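PDB 1TQ5: quercetin 2,3-dioxygenase from Escherichia coli, which cleaves quercetin with molecular oxygen in vitro, using one divalent metal ion and releasing carbon monoxide, although its physiological role is unknown. Local coordinates for residues A[3-8]-A[32-37]; A[10-15]-A[19-24]; A[61-66]-A[154-159]; A[72-77]-A[82-87]; A[133-136]-A[141-144]. All coordinates share one frame; numbering follows the deposited sequence.

Contact 1. Residues A[3-8]-A[32-37]; sequences YLRKAN and PNFMGF
One face of the Phe34 ring is covered by the side chain of Arg5, whose CD stands over the ring centre, 3.6 Å from the centroid, a CH-pi contact. Farther along the same chain the guanidinium lies flat on the ring near CG and CD1, its plane 9° from that of the ring and the two centres 4.5 Å apart. The cation-pi contact is off-centre, with Arg5 CZ 32° off the ring normal, because the methylene CD already occupies the middle of the face. At the far end of the ring Arg5 CB comes within 3.6 Å of Phe34 CE2. The arginine and phenylalanine run antiparallel as they overlap; a bend at chi2 (54°) turns the arginine chain so that it follows the face from CE2 and CZ toward CG. His239, from the C-terminal histidine tag, meets the Phe34 ring edge-to-face, and Trp184 touches both Arg5 and Phe34. Phe34 itself is the centre of an inverse gamma turn in the loop between strands 18-22 and 40-48, packed here against edge strand 2-5. Arg5 NE bonds to Thr23 O and NH2 to the hydroxyl of Tyr29, two hydrogen bonds that hold the guanidinium's rotation. A buried cation is thus served by a backbone carbonyl, a tyrosine hydroxyl and an aromatic face, with Asp31 only a long, weak ion-pair partner.

Contact 2. Residues A[10-15]-A[19-24]; sequences RGHANH and DSWHTF
His12 and Trp21, a non-hydrogen-bonded pair of the antiparallel hairpin, lay their rings on each other in an offset stack, the imidazole centroid 3.9 Å from that of the six-membered ring and the planes 26° apart. With CG opposite the backbone N (chi1 178°), the His12 ring is carried over the indole; CB adds a CH-pi contact over the same ring, and ND1 reaches back to Ser20 O in a weak hydrogen bond. The opposite face of the indole is taken by Arg10: its guanidinium, tilted 20° from the ring, has Trp21 CB 3.4 Å from CZ and Trp21 CG 3.6 Å from NH2. Behind these side chains, the backbone fixes the register through two hydrogen-bonded pairs. Gly11 N and Gly11 O both bond to His22, the bond from His22 N to Gly11 O being 2.7 Å; in the Ala13-Ser20 pair, Ser20 N to Ala13 O is almost straight. Farther out, a water joins Arg10 NH1 to Trp21 O and Thr23 OG1, while Arg10 NE bonds to Ala7 O and NH1 makes a salt bridge with Asp45. On the face of Ser20 and His22, Asp46 and Asn44 accept hydrogen bonds from Ser20 OG and His22 ND1. Strand 11-14 is an outermost strand of the antiparallel cupin sheet, and strand 18-22 joins it to strand 40-48, to which Asp19, Trp21 and Thr23 are bonded through their backbones.

Contact 3. Residues A[61-66]-A[154-159]; sequences DMEILT and LKVHQD
Glu63 reaches from strand 63-70 across the interface of the two cupin domains to His157. CB points toward segment 154-159, and a bend at chi2 (-69°) brings the carboxylate beside the histidine, with CD 3.8 Å from His157 CD2. OE1 then accepts a nearly straight hydrogen bond from His157 N, at 3.2 Å and 174°; the donor stands well above the carboxylate plane. The same oxygen lies 4.1 Å from Val156 CG2. OE2 sits at the imidazole edge, 3.6 Å from His157 CD2, with the carboxylate and ring planes 74° apart. The main chain presents its N-H at the inverse gamma turn centred on His157. Beyond the two segments, Arg129 NH2 forms a salt bridge with OE1 and also bonds to Lys155 O, while Ser94 OG bonds to OE2. Both carboxylate oxygens thus have hydrogen-bonding partners in this buried setting, and the guanidinium of Arg129 and the amide of His157 would both be expected to favour the ionised glutamate.

Contact 4. Residues A[72-77]-A[82-87]; sequences TVEHQD and KEQVPA
Val73 and Val85 stand next to each other with their branches on the same face, CG1 of Val73 meeting CB of Val85 at 3.6 Å on the side of the hairpin that turns to strands 90-94 and 129-133. They share that face with His75 and Glu83. On the other face Glu74 and Gln84 pass at a slant, carboxylate and amide planes 75° apart, and Glu74 OE1 comes 3.3 Å from Gln84 CG. Next along, bends at chi2 and chi3 bring the Lys82 chain alongside Gln76, with Lys82 CD 3.4 Å from Gln76 CG. Paired backbone bonds flank these side chains: Val85 N to Val73 O is 2.8 Å, and His75 N to Glu83 O is 2.7 Å and nearly straight (175°). The His75 ring stacks on Tyr130 and its side chain touches Glu103, a probable metal ligand. The hairpin thereby keeps a mainly apolar and aromatic face, with Glu83 at its margin, toward strands 90-94 and 129-133, and a more polar, partly exposed face on the other side.

Contact 5. Residues A[133-136]-A[141-144]; sequences RRFD and KQLV
Phe135 and Val144 are the residues whose backbones come nearest, at 8.4 Å between CA atoms, so the loop after strand 129-133 meets strand 141-146 through side chains. Phe135 points its side chain at the strand and spans three successive residues there. Its base meets Gln142: NE2 is 3.2 Å from Phe135 CB, and OE1 lies 3.8 Å from Phe135 CG. The glutamine chain is fully extended to CD (chi1 -179°, chi2 180°), which carries its amide across from the strand to the root of the ring; the amide and ring planes are inclined at 45°. Farther out, Phe135 CE1 approaches Leu143 O at 3.7 Å. At the tip, Phe135 CZ is 3.9 Å from Val144 O, and CE2 packs on Val144 CG1 at 4.1 Å, the phenylalanine and valine side chains crossing at about a right angle. One ring face also carries CG of Arg133, from its own segment, over the centre. Gln142 OE1 takes a hydrogen bond from Arg164 NH1, which probably helps to hold the amide against the phenylalanine. Arg164 also touches both Phe135 and Val144. In the fold, the contact lies where the chain leaves strand 129-133, an outermost strand of one seven-stranded sheet, and enters strand 141-146 of the other, between neighbours 161-167 and 154-155.

How the contacts relate
Contacts 1 and 2 adjoin, their centres 13 Å apart, and pack together where Phe34 O lies 3.7 Å from Phe24 CB; contact 2 is nested within the loop that contact 1 closes. Contact 3 encloses contacts 4 and 5 along the chain and spans the two cupin domains; it meets contact 5 where Leu154 N lies 2.7 Å from Val144 O, a probable hydrogen bond between neighbouring strands. Contact 4 is nearest the metal site of His57, His59 and His101, the His75 side chain being about 4 Å from that of His101, whereas the Glu63 side chain of contact 3 is about 10 Å from that of His59. Contacts 1 and 4 lie on opposite sides of the chain's centre, 29 Å between centres.

Contact 1. Residues A[3-8]-A[32-37]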
# COMPACT_ATOMS: atom_id res chain seq x y z
N TYR A 3 -1.10 16.71 5.85
CA TYR A 3 -2.28 16.30 6.59
C TYR A 3 -2.19 14.90 7.17
O TYR A 3 -1.74 13.96 6.51
CB TYR A 3 -3.49 16.46 5.68
CG TYR A 3 -3.66 17.89 5.24
CD1 TYR A 3 -4.04 18.88 6.14
CD2 TYR A 3 -3.37 18.28 3.93
CE1 TYR A 3 -4.13 20.22 5.76
CE2 TYR A 3 -3.45 19.62 3.54
CZ TYR A 3 -3.83 20.58 4.46
OH TYR A 3 -3.92 21.90 4.08
N LEU A 4 -2.61 14.78 8.42
CA LEU A 4 -2.56 13.51 9.11
C LEU A 4 -3.87 12.73 9.03
O LEU A 4 -4.93 13.23 9.40
CB LEU A 4 -2.19 13.74 10.58
CG LEU A 4 -2.17 12.55 11.54
CD1 LEU A 4 -0.99 11.64 11.24
CD2 LEU A 4 -2.08 13.08 12.97
N ARG A 5 -3.79 11.51 8.52
CA ARG A 5 -4.94 10.63 8.43
C ARG A 5 -4.79 9.66 9.61
O ARG A 5 -4.11 8.65 9.50
CB ARG A 5 -4.91 9.86 7.11
CG ARG A 5 -5.97 8.79 6.96
CD ARG A 5 -7.35 9.34 7.20
NE ARG A 5 -8.39 8.49 6.62
CZ ARG A 5 -9.68 8.59 6.92
NH1 ARG A 5 -10.08 9.50 7.80
NH2 ARG A 5 -10.57 7.81 6.33
N LYS A 6 -5.42 9.99 10.74
CA LYS A 6 -5.33 9.16 11.94
C LYS A 6 -5.84 7.75 11.76
O LYS A 6 -6.88 7.54 11.13
CB LYS A 6 -6.07 9.82 13.11
CG LYS A 6 -5.38 11.04 13.69
CD LYS A 6 -6.10 11.51 14.95
CE LYS A 6 -5.45 12.74 15.56
NZ LYS A 6 -5.57 13.93 14.67
N ALA A 7 -5.12 6.79 12.32
CA ALA A 7 -5.50 5.39 12.23
C ALA A 7 -6.90 5.11 12.79
O ALA A 7 -7.65 4.34 12.19
CB ALA A 7 -4.48 4.53 12.96
N ASN A 8 -7.25 5.73 13.91
CA ASN A 8 -8.55 5.51 14.55
C ASN A 8 -9.73 6.17 13.84
O ASN A 8 -10.88 5.88 14.14
CB ASN A 8 -8.52 5.97 16.01
CG ASN A 8 -8.27 7.46 16.14
OD1 ASN A 8 -7.26 7.98 15.68
ND2 ASN A 8 -9.21 8.16 16.77
N PRO A 32 -15.46 12.46 2.90
CA PRO A 32 -15.45 13.70 2.10
C PRO A 32 -14.08 14.29 1.80
O PRO A 32 -13.89 14.92 0.76
CB PRO A 32 -16.33 14.64 2.92
CG PRO A 32 -16.09 14.19 4.33
CD PRO A 32 -16.15 12.69 4.19
N ASN A 33 -13.12 14.11 2.70
CA ASN A 33 -11.78 14.63 2.50
C ASN A 33 -10.88 13.60 1.81
O ASN A 33 -10.26 13.89 0.78
CB ASN A 33 -11.16 15.03 3.84
CG ASN A 33 -11.96 16.11 4.55
OD1 ASN A 33 -12.12 16.07 5.76
ND2 ASN A 33 -12.46 17.08 3.78
N PHE A 34 -10.82 12.41 2.37
CA PHE A 34 -10.00 11.34 1.81
C PHE A 34 -10.78 10.49 0.81
O PHE A 34 -11.26 9.41 1.12
CB PHE A 34 -9.42 10.47 2.94
CG PHE A 34 -8.51 11.23 3.87
CD1 PHE A 34 -9.03 11.99 4.91
CD2 PHE A 34 -7.13 11.22 3.67
CE1 PHE A 34 -8.20 12.73 5.75
CE2 PHE A 34 -6.28 11.96 4.50
CZ PHE A 34 -6.82 12.72 5.54
N MSE A 35 -10.90 11.02 -0.41
CA MSE A 35 -11.60 10.34 -1.49
C MSE A 35 -10.62 9.46 -2.27
O MSE A 35 -10.99 8.43 -2.82
CB MSE A 35 -12.21 11.36 -2.45
CG MSE A 35 -13.31 12.23 -1.88
SE MSE A 35 -14.80 11.33 -1.38
CE MSE A 35 -14.80 9.93 -2.52
N GLY A 36 -9.37 9.90 -2.30
CA GLY A 36 -8.32 9.20 -3.02
C GLY A 36 -7.22 10.22 -3.25
O GLY A 36 -7.50 11.33 -3.69
N PHE A 37 -5.97 9.83 -2.98
CA PHE A 37 -4.83 10.74 -3.12
C PHE A 37 -4.06 10.51 -4.42
O PHE A 37 -3.22 9.61 -4.50
CB PHE A 37 -3.91 10.55 -1.91
CG PHE A 37 -2.90 11.65 -1.74
CD1 PHE A 37 -3.29 12.92 -1.34
CD2 PHE A 37 -1.55 11.40 -1.96
CE1 PHE A 37 -2.35 13.92 -1.16
CE2 PHE A 37 -0.60 12.40 -1.78
CZ PHE A 37 -1.00 13.66 -1.37

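Contact 2. Residues A[10-15]-A[19-24]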
# COMPACT_ATOMS: atom_id res chain seq x y z
N ARG A 10 -10.08 6.01 10.53
CA ARG A 10 -10.25 5.31 9.26
C ARG A 10 -11.60 4.62 9.23
O ARG A 10 -12.18 4.34 10.28
CB ARG A 10 -9.16 4.25 9.08
CG ARG A 10 -7.80 4.78 8.69
CD ARG A 10 -6.79 3.64 8.62
NE ARG A 10 -6.69 2.96 9.90
CZ ARG A 10 -5.98 1.85 10.11
NH1 ARG A 10 -5.31 1.29 9.11
NH2 ARG A 10 -5.93 1.31 11.32
N GLY A 11 -12.12 4.35 8.03
CA GLY A 11 -13.39 3.66 7.92
C GLY A 11 -13.13 2.28 8.48
O GLY A 11 -12.01 1.79 8.42
N HIS A 12 -14.15 1.64 9.04
CA HIS A 12 -13.94 0.32 9.61
C HIS A 12 -15.15 -0.59 9.44
O HIS A 12 -16.29 -0.19 9.68
CB HIS A 12 -13.61 0.48 11.11
CG HIS A 12 -13.43 -0.81 11.83
ND1 HIS A 12 -12.43 -1.71 11.52
CD2 HIS A 12 -14.12 -1.36 12.87
CE1 HIS A 12 -12.52 -2.76 12.33
NE2 HIS A 12 -13.53 -2.57 13.15
N ALA A 13 -14.89 -1.81 9.00
CA ALA A 13 -15.93 -2.81 8.82
C ALA A 13 -15.39 -4.13 9.36
O ALA A 13 -14.29 -4.54 9.01
CB ALA A 13 -16.27 -2.94 7.34
N ASN A 14 -16.17 -4.77 10.22
CA ASN A 14 -15.78 -6.04 10.81
C ASN A 14 -16.84 -7.10 10.53
O ASN A 14 -17.96 -7.01 11.02
CB ASN A 14 -15.60 -5.88 12.33
CG ASN A 14 -15.01 -7.12 12.98
OD1 ASN A 14 -14.84 -8.16 12.34
ND2 ASN A 14 -14.71 -7.02 14.26
N HIS A 15 -16.48 -8.10 9.72
CA HIS A 15 -17.40 -9.18 9.36
C HIS A 15 -16.98 -10.49 10.03
O HIS A 15 -17.41 -11.57 9.63
CB HIS A 15 -17.42 -9.37 7.84
CG HIS A 15 -17.61 -8.10 7.07
ND1 HIS A 15 -18.70 -7.29 7.23
CD2 HIS A 15 -16.84 -7.52 6.12
CE1 HIS A 15 -18.61 -6.26 6.41
NE2 HIS A 15 -17.49 -6.37 5.73
N ASP A 19 -11.59 -8.12 9.07
CA ASP A 19 -11.66 -6.89 9.85
C ASP A 19 -10.83 -5.91 9.01
O ASP A 19 -9.62 -6.07 8.88
CB ASP A 19 -11.01 -7.09 11.22
CG ASP A 19 -11.13 -5.86 12.10
OD1 ASP A 19 -12.26 -5.55 12.53
OD2 ASP A 19 -10.10 -5.21 12.36
N SER A 20 -11.49 -4.90 8.45
CA SER A 20 -10.80 -3.96 7.57
C SER A 20 -10.89 -2.47 7.92
O SER A 20 -11.95 -1.95 8.25
CB SER A 20 -11.34 -4.19 6.14
OG SER A 20 -10.66 -3.42 5.17
N TRP A 21 -9.75 -1.79 7.87
CA TRP A 21 -9.70 -0.36 8.12
C TRP A 21 -9.42 0.29 6.77
O TRP A 21 -8.44 -0.04 6.10
CB TRP A 21 -8.61 -0.01 9.13
CG TRP A 21 -8.90 -0.56 10.48
CD1 TRP A 21 -8.72 -1.85 10.91
CD2 TRP A 21 -9.53 0.13 11.57
NE1 TRP A 21 -9.19 -2.00 12.19
CE2 TRP A 21 -9.70 -0.80 12.62
CE3 TRP A 21 -9.97 1.45 11.76
CZ2 TRP A 21 -10.28 -0.46 13.84
CZ3 TRP A 21 -10.55 1.79 12.97
CH2 TRP A 21 -10.70 0.84 14.00
N HIS A 22 -10.29 1.21 6.36
CA HIS A 22 -10.15 1.90 5.08
C HIS A 22 -9.56 3.28 5.20
O HIS A 22 -10.10 4.14 5.91
CB HIS A 22 -11.52 2.03 4.41
CG HIS A 22 -12.26 0.74 4.27
ND1 HIS A 22 -11.80 -0.29 3.48
CD2 HIS A 22 -13.41 0.30 4.84
CE1 HIS A 22 -12.64 -1.31 3.57
NE2 HIS A 22 -13.62 -0.98 4.38
N THR A 23 -8.47 3.52 4.49
CA THR A 23 -7.85 4.84 4.53
C THR A 23 -8.66 5.83 3.70
O THR A 23 -8.75 7.01 4.06
CB THR A 23 -6.41 4.79 4.00
OG1 THR A 23 -5.59 4.05 4.92
CG2 THR A 23 -5.85 6.20 3.85
N PHE A 24 -9.23 5.36 2.59
CA PHE A 24 -10.02 6.20 1.69
C PHE A 24 -11.40 5.59 1.48
O PHE A 24 -11.61 4.40 1.75
CB PHE A 24 -9.37 6.31 0.30
CG PHE A 24 -7.95 6.79 0.32
CD1 PHE A 24 -7.66 8.12 0.60
CD2 PHE A 24 -6.90 5.91 0.09
CE1 PHE A 24 -6.35 8.57 0.64
CE2 PHE A 24 -5.58 6.35 0.13
CZ PHE A 24 -5.31 7.68 0.41
O HOH W 1 -5.76 1.67 6.16

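Contact 3. Residues A[61-66]-A[154-159]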
# COMPACT_ATOMS: atom_id res chain seq x y z
N ASP A 61 -9.10 -2.46 -15.18
CA ASP A 61 -8.26 -1.26 -15.13
C ASP A 61 -7.89 -0.82 -13.71
O ASP A 61 -8.51 0.08 -13.15
CB ASP A 61 -8.97 -0.09 -15.82
CG ASP A 61 -9.58 -0.49 -17.16
OD1 ASP A 61 -8.88 -1.12 -17.98
OD2 ASP A 61 -10.76 -0.16 -17.39
N MSE A 62 -6.87 -1.45 -13.14
CA MSE A 62 -6.42 -1.11 -11.79
C MSE A 62 -5.22 -1.95 -11.39
O MSE A 62 -5.16 -3.15 -11.68
CB MSE A 62 -7.57 -1.33 -10.78
CG MSE A 62 -7.35 -0.73 -9.39
SE MSE A 62 -7.46 1.09 -9.29
CE MSE A 62 -9.22 1.32 -9.27
N GLU A 63 -4.25 -1.31 -10.74
CA GLU A 63 -3.05 -2.00 -10.27
C GLU A 63 -3.31 -2.35 -8.82
O GLU A 63 -3.49 -1.46 -7.98
CB GLU A 63 -1.82 -1.09 -10.37
CG GLU A 63 -1.51 -0.58 -11.78
CD GLU A 63 -1.03 -1.68 -12.72
OE1 GLU A 63 0.17 -2.04 -12.65
OE2 GLU A 63 -1.84 -2.18 -13.52
N ILE A 64 -3.36 -3.65 -8.51
CA ILE A 64 -3.62 -4.10 -7.15
C ILE A 64 -2.36 -4.65 -6.49
O ILE A 64 -1.83 -5.68 -6.90
CB ILE A 64 -4.69 -5.20 -7.12
CG1 ILE A 64 -5.92 -4.77 -7.92
CG2 ILE A 64 -5.08 -5.49 -5.68
CD1 ILE A 64 -6.59 -3.52 -7.40
N LEU A 65 -1.89 -3.95 -5.46
CA LEU A 65 -0.69 -4.35 -4.75
C LEU A 65 -1.02 -4.88 -3.35
O LEU A 65 -1.82 -4.29 -2.63
CB LEU A 65 0.25 -3.17 -4.62
CG LEU A 65 1.43 -3.36 -3.66
CD1 LEU A 65 2.48 -4.25 -4.31
CD2 LEU A 65 2.02 -2.01 -3.32
N THR A 66 -0.38 -5.99 -2.98
CA THR A 66 -0.59 -6.57 -1.65
C THR A 66 0.73 -6.62 -0.87
O THR A 66 1.76 -7.01 -1.42
CB THR A 66 -1.11 -8.02 -1.74
OG1 THR A 66 -2.28 -8.07 -2.57
CG2 THR A 66 -1.45 -8.54 -0.35
N LEU A 154 9.43 -3.73 -8.70
CA LEU A 154 8.40 -4.34 -9.54
C LEU A 154 7.79 -3.23 -10.40
O LEU A 154 7.65 -2.09 -9.96
CB LEU A 154 7.31 -4.98 -8.68
CG LEU A 154 7.62 -6.29 -7.96
CD1 LEU A 154 6.49 -6.63 -6.99
CD2 LEU A 154 7.79 -7.41 -8.98
N LYS A 155 7.43 -3.56 -11.64
CA LYS A 155 6.84 -2.56 -12.52
C LYS A 155 5.41 -2.22 -12.14
O LYS A 155 4.64 -3.08 -11.72
CB LYS A 155 6.87 -3.03 -13.98
CG LYS A 155 6.19 -2.04 -14.93
CD LYS A 155 6.58 -2.27 -16.38
CE LYS A 155 8.01 -1.84 -16.64
NZ LYS A 155 8.41 -2.05 -18.07
N VAL A 156 5.07 -0.95 -12.28
CA VAL A 156 3.73 -0.47 -12.00
C VAL A 156 3.38 0.40 -13.20
O VAL A 156 4.19 1.20 -13.65
CB VAL A 156 3.67 0.34 -10.67
CG1 VAL A 156 4.48 1.62 -10.78
CG2 VAL A 156 2.23 0.64 -10.30
N HIS A 157 2.17 0.22 -13.73
CA HIS A 157 1.72 0.99 -14.89
C HIS A 157 1.16 2.35 -14.49
O HIS A 157 0.00 2.67 -14.74
CB HIS A 157 0.65 0.19 -15.65
CG HIS A 157 1.16 -1.09 -16.22
ND1 HIS A 157 2.09 -1.13 -17.25
CD2 HIS A 157 0.88 -2.38 -15.92
CE1 HIS A 157 2.36 -2.39 -17.54
NE2 HIS A 157 1.64 -3.16 -16.75
N GLN A 158 2.01 3.16 -13.86
CA GLN A 158 1.63 4.48 -13.42
C GLN A 158 2.90 5.25 -13.10
O GLN A 158 3.89 4.66 -12.65
CB GLN A 158 0.72 4.36 -12.18
CG GLN A 158 0.24 5.67 -11.56
CD GLN A 158 -0.28 6.66 -12.58
OE1 GLN A 158 0.49 7.40 -13.19
NE2 GLN A 158 -1.59 6.66 -12.78
N ASP A 159 2.89 6.55 -13.35
CA ASP A 159 4.05 7.39 -13.08
C ASP A 159 4.20 7.55 -11.57
O ASP A 159 4.01 8.65 -11.04
CB ASP A 159 3.88 8.76 -13.74
CG ASP A 159 5.09 9.66 -13.54
OD1 ASP A 159 4.93 10.90 -13.63
OD2 ASP A 159 6.19 9.13 -13.32

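Contact 4. Residues A[72-77]-A[82-87]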
# COMPACT_ATOMS: atom_id res chain seq x y z
N THR A 72 0.37 -15.68 6.08
CA THR A 72 0.56 -16.01 4.68
C THR A 72 -0.74 -15.81 3.91
O THR A 72 -1.83 -15.98 4.46
CB THR A 72 0.98 -17.49 4.52
OG1 THR A 72 2.10 -17.77 5.37
CG2 THR A 72 1.38 -17.78 3.07
N VAL A 73 -0.63 -15.44 2.64
CA VAL A 73 -1.80 -15.27 1.79
C VAL A 73 -1.60 -16.10 0.53
O VAL A 73 -0.50 -16.17 -0.02
CB VAL A 73 -2.02 -13.79 1.40
CG1 VAL A 73 -0.86 -13.29 0.56
CG2 VAL A 73 -3.34 -13.66 0.63
N GLU A 74 -2.68 -16.73 0.08
CA GLU A 74 -2.65 -17.55 -1.12
C GLU A 74 -3.42 -16.85 -2.23
O GLU A 74 -4.60 -16.52 -2.08
CB GLU A 74 -3.29 -18.91 -0.84
CG GLU A 74 -3.42 -19.80 -2.07
CD GLU A 74 -2.29 -20.80 -2.21
OE1 GLU A 74 -2.10 -21.61 -1.27
OE2 GLU A 74 -1.59 -20.77 -3.24
N HIS A 75 -2.75 -16.62 -3.36
CA HIS A 75 -3.38 -15.95 -4.49
C HIS A 75 -3.75 -16.92 -5.62
O HIS A 75 -3.02 -17.87 -5.91
CB HIS A 75 -2.44 -14.87 -5.03
CG HIS A 75 -2.83 -14.32 -6.36
ND1 HIS A 75 -2.54 -14.98 -7.54
CD2 HIS A 75 -3.48 -13.19 -6.71
CE1 HIS A 75 -3.00 -14.27 -8.56
NE2 HIS A 75 -3.57 -13.18 -8.08
N GLN A 76 -4.90 -16.66 -6.24
CA GLN A 76 -5.39 -17.46 -7.36
C GLN A 76 -6.09 -16.49 -8.32
O GLN A 76 -6.89 -15.65 -7.89
CB GLN A 76 -6.38 -18.52 -6.86
CG GLN A 76 -5.73 -19.63 -6.05
CD GLN A 76 -6.74 -20.54 -5.38
OE1 GLN A 76 -7.58 -21.15 -6.03
NE2 GLN A 76 -6.66 -20.63 -4.05
N ASP A 77 -5.81 -16.60 -9.61
CA ASP A 77 -6.44 -15.70 -10.56
C ASP A 77 -6.95 -16.36 -11.83
O ASP A 77 -6.54 -17.47 -12.17
CB ASP A 77 -5.47 -14.57 -10.93
CG ASP A 77 -4.25 -15.06 -11.68
OD1 ASP A 77 -3.26 -14.31 -11.76
OD2 ASP A 77 -4.28 -16.20 -12.20
N LYS A 82 -1.02 -19.24 -9.31
CA LYS A 82 -1.23 -19.74 -7.95
C LYS A 82 0.06 -19.33 -7.24
O LYS A 82 1.15 -19.58 -7.76
CB LYS A 82 -1.35 -21.26 -7.95
CG LYS A 82 -2.54 -21.81 -8.73
CD LYS A 82 -3.81 -21.77 -7.89
CE LYS A 82 -3.69 -22.68 -6.67
NZ LYS A 82 -4.92 -22.67 -5.84
N GLU A 83 -0.06 -18.70 -6.07
CA GLU A 83 1.13 -18.25 -5.34
C GLU A 83 0.88 -18.00 -3.85
O GLU A 83 -0.19 -17.54 -3.45
CB GLU A 83 1.66 -16.97 -5.99
CG GLU A 83 2.85 -16.35 -5.27
CD GLU A 83 4.18 -16.89 -5.78
OE1 GLU A 83 5.11 -17.03 -4.96
OE2 GLU A 83 4.28 -17.16 -6.99
N GLN A 84 1.88 -18.31 -3.02
CA GLN A 84 1.77 -18.06 -1.58
C GLN A 84 2.76 -16.96 -1.20
O GLN A 84 3.96 -17.07 -1.45
CB GLN A 84 2.06 -19.34 -0.78
CG GLN A 84 0.95 -20.37 -0.91
CD GLN A 84 0.88 -21.31 0.28
OE1 GLN A 84 -0.01 -22.16 0.36
NE2 GLN A 84 1.81 -21.15 1.22
N VAL A 85 2.24 -15.89 -0.61
CA VAL A 85 3.04 -14.74 -0.22
C VAL A 85 3.15 -14.63 1.30
O VAL A 85 2.17 -14.30 1.97
CB VAL A 85 2.42 -13.44 -0.79
CG1 VAL A 85 3.31 -12.24 -0.51
CG2 VAL A 85 2.20 -13.60 -2.29
N PRO A 86 4.34 -14.90 1.86
CA PRO A 86 4.53 -14.83 3.31
C PRO A 86 4.72 -13.39 3.78
O PRO A 86 4.87 -12.48 2.98
CB PRO A 86 5.78 -15.67 3.52
CG PRO A 86 6.60 -15.31 2.32
CD PRO A 86 5.58 -15.36 1.19
N ALA A 87 4.70 -13.21 5.10
CA ALA A 87 4.87 -11.89 5.68
C ALA A 87 6.18 -11.28 5.21
O ALA A 87 7.20 -11.98 5.11
CB ALA A 87 4.84 -11.98 7.20

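Contact 5. Residues A[133-136]-A[141-144]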
# COMPACT_ATOMS: atom_id res chain seq x y z
N ARG A 133 7.60 -10.66 -5.91
CA ARG A 133 9.04 -10.56 -5.71
C ARG A 133 9.44 -10.63 -4.25
O ARG A 133 8.74 -10.13 -3.36
CB ARG A 133 9.58 -9.26 -6.32
CG ARG A 133 11.09 -9.05 -6.10
CD ARG A 133 11.68 -8.19 -7.20
NE ARG A 133 13.14 -8.20 -7.20
CZ ARG A 133 13.89 -7.74 -8.20
NH1 ARG A 133 13.31 -7.25 -9.29
NH2 ARG A 133 15.21 -7.76 -8.12
N ARG A 134 10.58 -11.26 -4.01
CA ARG A 134 11.12 -11.37 -2.66
C ARG A 134 12.37 -10.51 -2.60
O ARG A 134 13.41 -10.85 -3.17
CB ARG A 134 11.49 -12.81 -2.33
CG ARG A 134 12.22 -12.93 -1.01
CD ARG A 134 12.30 -14.36 -0.55
NE ARG A 134 12.99 -14.45 0.73
CZ ARG A 134 12.80 -15.43 1.60
NH1 ARG A 134 11.95 -16.40 1.32
NH2 ARG A 134 13.47 -15.44 2.75
N PHE A 135 12.24 -9.38 -1.90
CA PHE A 135 13.34 -8.43 -1.74
C PHE A 135 14.20 -8.88 -0.56
O PHE A 135 13.72 -9.55 0.35
CB PHE A 135 12.79 -7.03 -1.45
CG PHE A 135 11.92 -6.48 -2.55
CD1 PHE A 135 12.49 -5.85 -3.66
CD2 PHE A 135 10.54 -6.60 -2.50
CE1 PHE A 135 11.70 -5.35 -4.68
CE2 PHE A 135 9.74 -6.10 -3.52
CZ PHE A 135 10.32 -5.47 -4.62
N ASP A 136 15.47 -8.50 -0.58
CA ASP A 136 16.36 -8.86 0.51
C ASP A 136 16.29 -7.78 1.58
O ASP A 136 16.66 -6.63 1.34
CB ASP A 136 17.80 -8.99 0.00
CG ASP A 136 18.68 -9.75 0.97
OD1 ASP A 136 18.52 -10.99 1.08
OD2 ASP A 136 19.52 -9.11 1.63
N LYS A 141 16.35 2.61 2.36
CA LYS A 141 15.31 3.05 1.44
C LYS A 141 15.27 2.08 0.25
O LYS A 141 16.07 2.18 -0.68
CB LYS A 141 15.62 4.47 0.96
CG LYS A 141 14.56 5.11 0.09
CD LYS A 141 14.99 6.52 -0.28
CE LYS A 141 13.91 7.25 -1.07
NZ LYS A 141 14.29 8.67 -1.35
N GLN A 142 14.32 1.16 0.29
CA GLN A 142 14.17 0.15 -0.75
C GLN A 142 13.04 0.46 -1.73
O GLN A 142 11.92 0.77 -1.33
CB GLN A 142 13.92 -1.21 -0.11
CG GLN A 142 13.77 -2.36 -1.08
CD GLN A 142 13.54 -3.68 -0.38
OE1 GLN A 142 12.49 -3.90 0.22
NE2 GLN A 142 14.53 -4.56 -0.44
N LEU A 143 13.34 0.38 -3.03
CA LEU A 143 12.37 0.65 -4.08
C LEU A 143 11.52 -0.59 -4.35
O LEU A 143 12.05 -1.64 -4.73
CB LEU A 143 13.10 1.08 -5.35
CG LEU A 143 12.26 1.55 -6.54
CD1 LEU A 143 11.45 2.78 -6.15
CD2 LEU A 143 13.19 1.87 -7.70
N VAL A 144 10.21 -0.47 -4.17
CA VAL A 144 9.29 -1.59 -4.38
C VAL A 144 8.58 -1.55 -5.73
O VAL A 144 8.47 -2.57 -6.41
CB VAL A 144 8.24 -1.65 -3.25
CG1 VAL A 144 7.28 -2.80 -3.49
CG2 VAL A 144 8.94 -1.82 -1.91